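Local coordinates for putative sarcosine dimethylglycine methyltransferase (Galdieria sulphuraria, PDB 2O57), which probably transfers methyl groups from S-adenosylmethionine to sarcosine or dimethylglycine, though its function has not been established, at residues C110-A114 against P115-K119; Q265-M268 against K269-L272. All coordinates share one frame; numbering follows the deposited sequence.

Contact 1: C110-A114 against P115-K119; sequences CLNIA and PVQNK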
# COMPACT_ATOMS: atom_id res chain seq x y z
N CYS A 110 -5.67 19.73 15.41
CA CYS A 110 -6.50 18.53 15.56
C CYS A 110 -7.95 18.96 15.49
O CYS A 110 -8.34 19.96 16.13
CB CYS A 110 -6.20 17.84 16.91
SG CYS A 110 -4.56 17.21 17.10
N LEU A 111 -8.76 18.23 14.71
CA LEU A 111 -10.20 18.44 14.70
C LEU A 111 -10.85 17.17 15.17
O LEU A 111 -10.60 16.10 14.62
CB LEU A 111 -10.72 18.84 13.31
CG LEU A 111 -12.20 19.25 13.27
CD1 LEU A 111 -12.41 20.55 14.03
CD2 LEU A 111 -12.61 19.43 11.79
N ASN A 112 -11.68 17.28 16.20
CA ASN A 112 -12.24 16.08 16.79
C ASN A 112 -13.60 16.41 17.40
O ASN A 112 -13.77 17.50 17.97
CB ASN A 112 -11.26 15.57 17.86
CG ASN A 112 -11.48 14.13 18.24
OD1 ASN A 112 -11.43 13.23 17.40
ND2 ASN A 112 -11.62 13.88 19.54
N ILE A 113 -14.53 15.46 17.30
CA ILE A 113 -15.91 15.67 17.74
C ILE A 113 -16.11 15.36 19.22
O ILE A 113 -17.12 15.75 19.77
CB ILE A 113 -16.94 14.87 16.85
CG1 ILE A 113 -18.35 15.46 16.94
CG2 ILE A 113 -16.94 13.36 17.17
CD1 ILE A 113 -18.54 16.86 16.27
N ALA A 114 -15.18 14.67 19.86
CA ALA A 114 -15.38 14.21 21.23
C ALA A 114 -14.71 15.17 22.21
O ALA A 114 -13.49 15.22 22.29
CB ALA A 114 -14.87 12.78 21.39
N PRO A 115 -15.52 15.98 22.92
CA PRO A 115 -14.90 17.02 23.75
C PRO A 115 -14.04 16.52 24.93
O PRO A 115 -13.11 17.21 25.30
CB PRO A 115 -16.11 17.86 24.24
CG PRO A 115 -17.30 17.08 24.01
CD PRO A 115 -17.00 16.04 22.95
N VAL A 116 -14.29 15.33 25.47
CA VAL A 116 -13.45 14.82 26.58
C VAL A 116 -12.09 14.40 26.00
O VAL A 116 -11.05 14.69 26.59
CB VAL A 116 -14.13 13.64 27.34
CG1 VAL A 116 -13.14 12.93 28.26
CG2 VAL A 116 -15.43 14.13 28.11
N GLN A 117 -12.11 13.76 24.82
CA GLN A 117 -10.87 13.50 24.09
C GLN A 117 -10.07 14.78 23.81
O GLN A 117 -8.87 14.79 23.98
CB GLN A 117 -11.10 12.75 22.75
CG GLN A 117 -11.58 11.26 22.90
CD GLN A 117 -11.64 10.55 21.54
OE1 GLN A 117 -11.70 11.19 20.50
NE2 GLN A 117 -11.62 9.23 21.57
N ASN A 118 -10.75 15.82 23.33
CA ASN A 118 -10.08 17.10 23.07
C ASN A 118 -9.45 17.69 24.31
O ASN A 118 -8.33 18.22 24.26
CB ASN A 118 -11.07 18.10 22.49
CG ASN A 118 -11.54 17.70 21.12
OD1 ASN A 118 -10.92 16.85 20.45
ND2 ASN A 118 -12.68 18.28 20.68
N LYS A 119 -10.17 17.63 25.42
CA LYS A 119 -9.60 18.17 26.65
C LYS A 119 -8.35 17.39 27.09
O LYS A 119 -7.33 18.00 27.47
CB LYS A 119 -10.64 18.24 27.76
CG LYS A 119 -11.78 19.23 27.47
CD LYS A 119 -11.28 20.71 27.34
CE LYS A 119 -12.35 21.73 27.74
NZ LYS A 119 -13.51 21.93 26.77
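Asn112, the last residue of strand 107-112, meets Gln117 and Asn118 in the first turn of helix 115-128, a local polar contact round a strand-to-helix turn in a Rossmann-like methyltransferase domain. The Asn112 amide NH2 gives two of the four hydrogen bonds. Its ND2 gives an almost straight hydrogen bond to Gln117 OE1 (2.9 Å), entering in the carbonyl plane on a lone pair, and the two amides lie nearly coplanar, 11° apart. A second bond from ND2 goes to Asn118 OD1 (3.2 Å); it is more bent, and the donor stands above the plane of that carbonyl. Asn112 CG is anti to the backbone N (chi1 -162°), which carries ND2 toward the side-chain oxygens of Gln117 and Asn118. Asn118 answers in the other direction, its ND2 donating straight to Asn112 O (3.0 Å) from above the peptide carbonyl plane. Both ends of the Asn118 amide are thus held by one residue, which should fix its rotation. Ala114 fills the N-cap position, and its carbonyl O accepts the first-turn bond from Asn118 N (3.0 Å), while its CB lies 3.7 Å from Gln117 OE1. Asn112 OD1 accepts from Gly92 N, tying the turn to the glycine-rich loop after strand 85-89. Gln117 reaches Tyr93 of the same loop, and Asn118 packs on Val136 and Tyr138 of the neighbouring strand 134-138.

Contact 2: Q265-M268 against K269-L272; sequences QANM and KRGL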
# COMPACT_ATOMS: atom_id res chain seq x y z
N GLN A 265 -19.58 -5.59 26.40
CA GLN A 265 -18.47 -6.44 25.94
C GLN A 265 -18.96 -7.43 24.91
O GLN A 265 -18.32 -7.64 23.88
CB GLN A 265 -17.82 -7.19 27.10
CG GLN A 265 -17.02 -6.28 28.02
CD GLN A 265 -16.35 -7.04 29.15
OE1 GLN A 265 -15.78 -8.11 28.93
NE2 GLN A 265 -16.43 -6.49 30.37
N ALA A 266 -20.12 -8.02 25.18
CA ALA A 266 -20.70 -8.99 24.26
C ALA A 266 -20.99 -8.32 22.91
O ALA A 266 -20.63 -8.89 21.89
CB ALA A 266 -21.94 -9.67 24.89
N ASN A 267 -21.56 -7.11 22.91
CA ASN A 267 -21.85 -6.34 21.69
C ASN A 267 -20.58 -5.95 20.93
O ASN A 267 -20.55 -6.03 19.69
CB ASN A 267 -22.60 -5.02 21.98
CG ASN A 267 -24.05 -5.24 22.47
OD1 ASN A 267 -24.68 -6.22 22.12
ND2 ASN A 267 -24.57 -4.29 23.26
N MSE A 268 -19.56 -5.50 21.66
CA MSE A 268 -18.26 -5.18 21.02
C MSE A 268 -17.65 -6.41 20.34
O MSE A 268 -17.21 -6.33 19.20
CB MSE A 268 -17.26 -4.60 22.02
CG MSE A 268 -16.01 -4.02 21.26
SE MSE A 268 -14.81 -3.11 22.44
CE MSE A 268 -13.31 -3.03 21.21
N LYS A 269 -17.56 -7.52 21.07
CA LYS A 269 -17.05 -8.79 20.55
C LYS A 269 -17.79 -9.23 19.27
O LYS A 269 -17.16 -9.64 18.27
CB LYS A 269 -17.15 -9.84 21.69
CG LYS A 269 -16.54 -11.21 21.48
CD LYS A 269 -16.74 -12.12 22.74
CE LYS A 269 -16.35 -11.40 24.04
NZ LYS A 269 -16.69 -12.16 25.32
N ARG A 270 -19.12 -9.12 19.27
CA ARG A 270 -19.88 -9.44 18.05
C ARG A 270 -19.46 -8.57 16.88
O ARG A 270 -19.25 -9.09 15.79
CB ARG A 270 -21.38 -9.37 18.27
CG ARG A 270 -21.90 -10.54 19.07
CD ARG A 270 -23.40 -10.51 19.14
NE ARG A 270 -23.87 -9.50 20.10
CZ ARG A 270 -24.17 -9.77 21.37
NH1 ARG A 270 -24.03 -11.02 21.85
NH2 ARG A 270 -24.59 -8.79 22.16
N GLY A 271 -19.37 -7.25 17.10
CA GLY A 271 -18.89 -6.32 16.07
C GLY A 271 -17.50 -6.65 15.56
O GLY A 271 -17.24 -6.64 14.35
N LEU A 272 -16.60 -6.98 16.48
CA LEU A 272 -15.25 -7.41 16.10
C LEU A 272 -15.31 -8.64 15.19
O LEU A 272 -14.66 -8.67 14.14
CB LEU A 272 -14.36 -7.67 17.32
CG LEU A 272 -14.04 -6.38 18.16
CD1 LEU A 272 -13.39 -6.75 19.48
CD2 LEU A 272 -13.20 -5.37 17.37
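Arg270 folds back along its own helix to meet Asn267, three residues earlier. Its NH2 donates to Asn267 OD1 at 2.6 Å, a short bond that is moderately bent at 147°. The oxygen lies at the edge of the guanidinium, close to its plane, whereas the amide itself is turned 65° from that plane. Over the centre of one guanidinium face, 3.7 Å above the plane, sits Ala266 O, and Ala266 CB comes within 3.9 Å of Arg270 NH2. After an extended step at chi2, the bend at chi3 (-77°) turns the guanidinium back over Ala266 O.

Beneath these side chains runs the regular i to i+4 ladder of an alpha-helix. Ala266 O, besides facing the guanidinium, accepts from Arg270 N at 3.0 Å, and the carbonyls of Gln265, Asn267 and Met268 receive the amides of Lys269, Gly271 and Leu272. Another side of the helix is apolar: the selenomethionine at Met268 runs out extended, and its CE reaches Leu272 CD1 at 4.1 Å, while Leu272 CG rests 3.3 Å from Met268 O.

In the second shell, Arg205 NH1 gives Asn267 OD1 a weak additional hydrogen bond and lies close to Arg270 NE; the shared amide oxygen probably eases the proximity of the two positive groups. Gln265 turns its amide to Ser253 OG and Cys260 O, fastening the helix to the segment that leads into it. Met268 and Leu272 pack on helix 235-251, through Val245 and Leu249 and through Tyr242 and Lys246 respectively, and Met268 also touches Ser32, Phe35 and Tyr36 of helix 27-40.

From the N terminus, the chain passes through helix 27-40, later a partner of contact 2, and then enters the parallel part of the sheet. Contact 1 follows there, closing the short turn between strand 107-112 and helix 115-128 within a beta-alpha-beta unit that ends in strand 134-138. Contact 2 comes much later, within helix 262-280 and ahead of strand 284-293; it closes no loop, linking consecutive turns of one helix. The two are in series, neither nesting nor crossing, with centres 25 Å apart and nearest atoms about 12 Å apart. Contact 1 thus belongs to the Rossmann-like sheet, contact 2 to the helical group formed by 262-280 with 235-251 and 27-40.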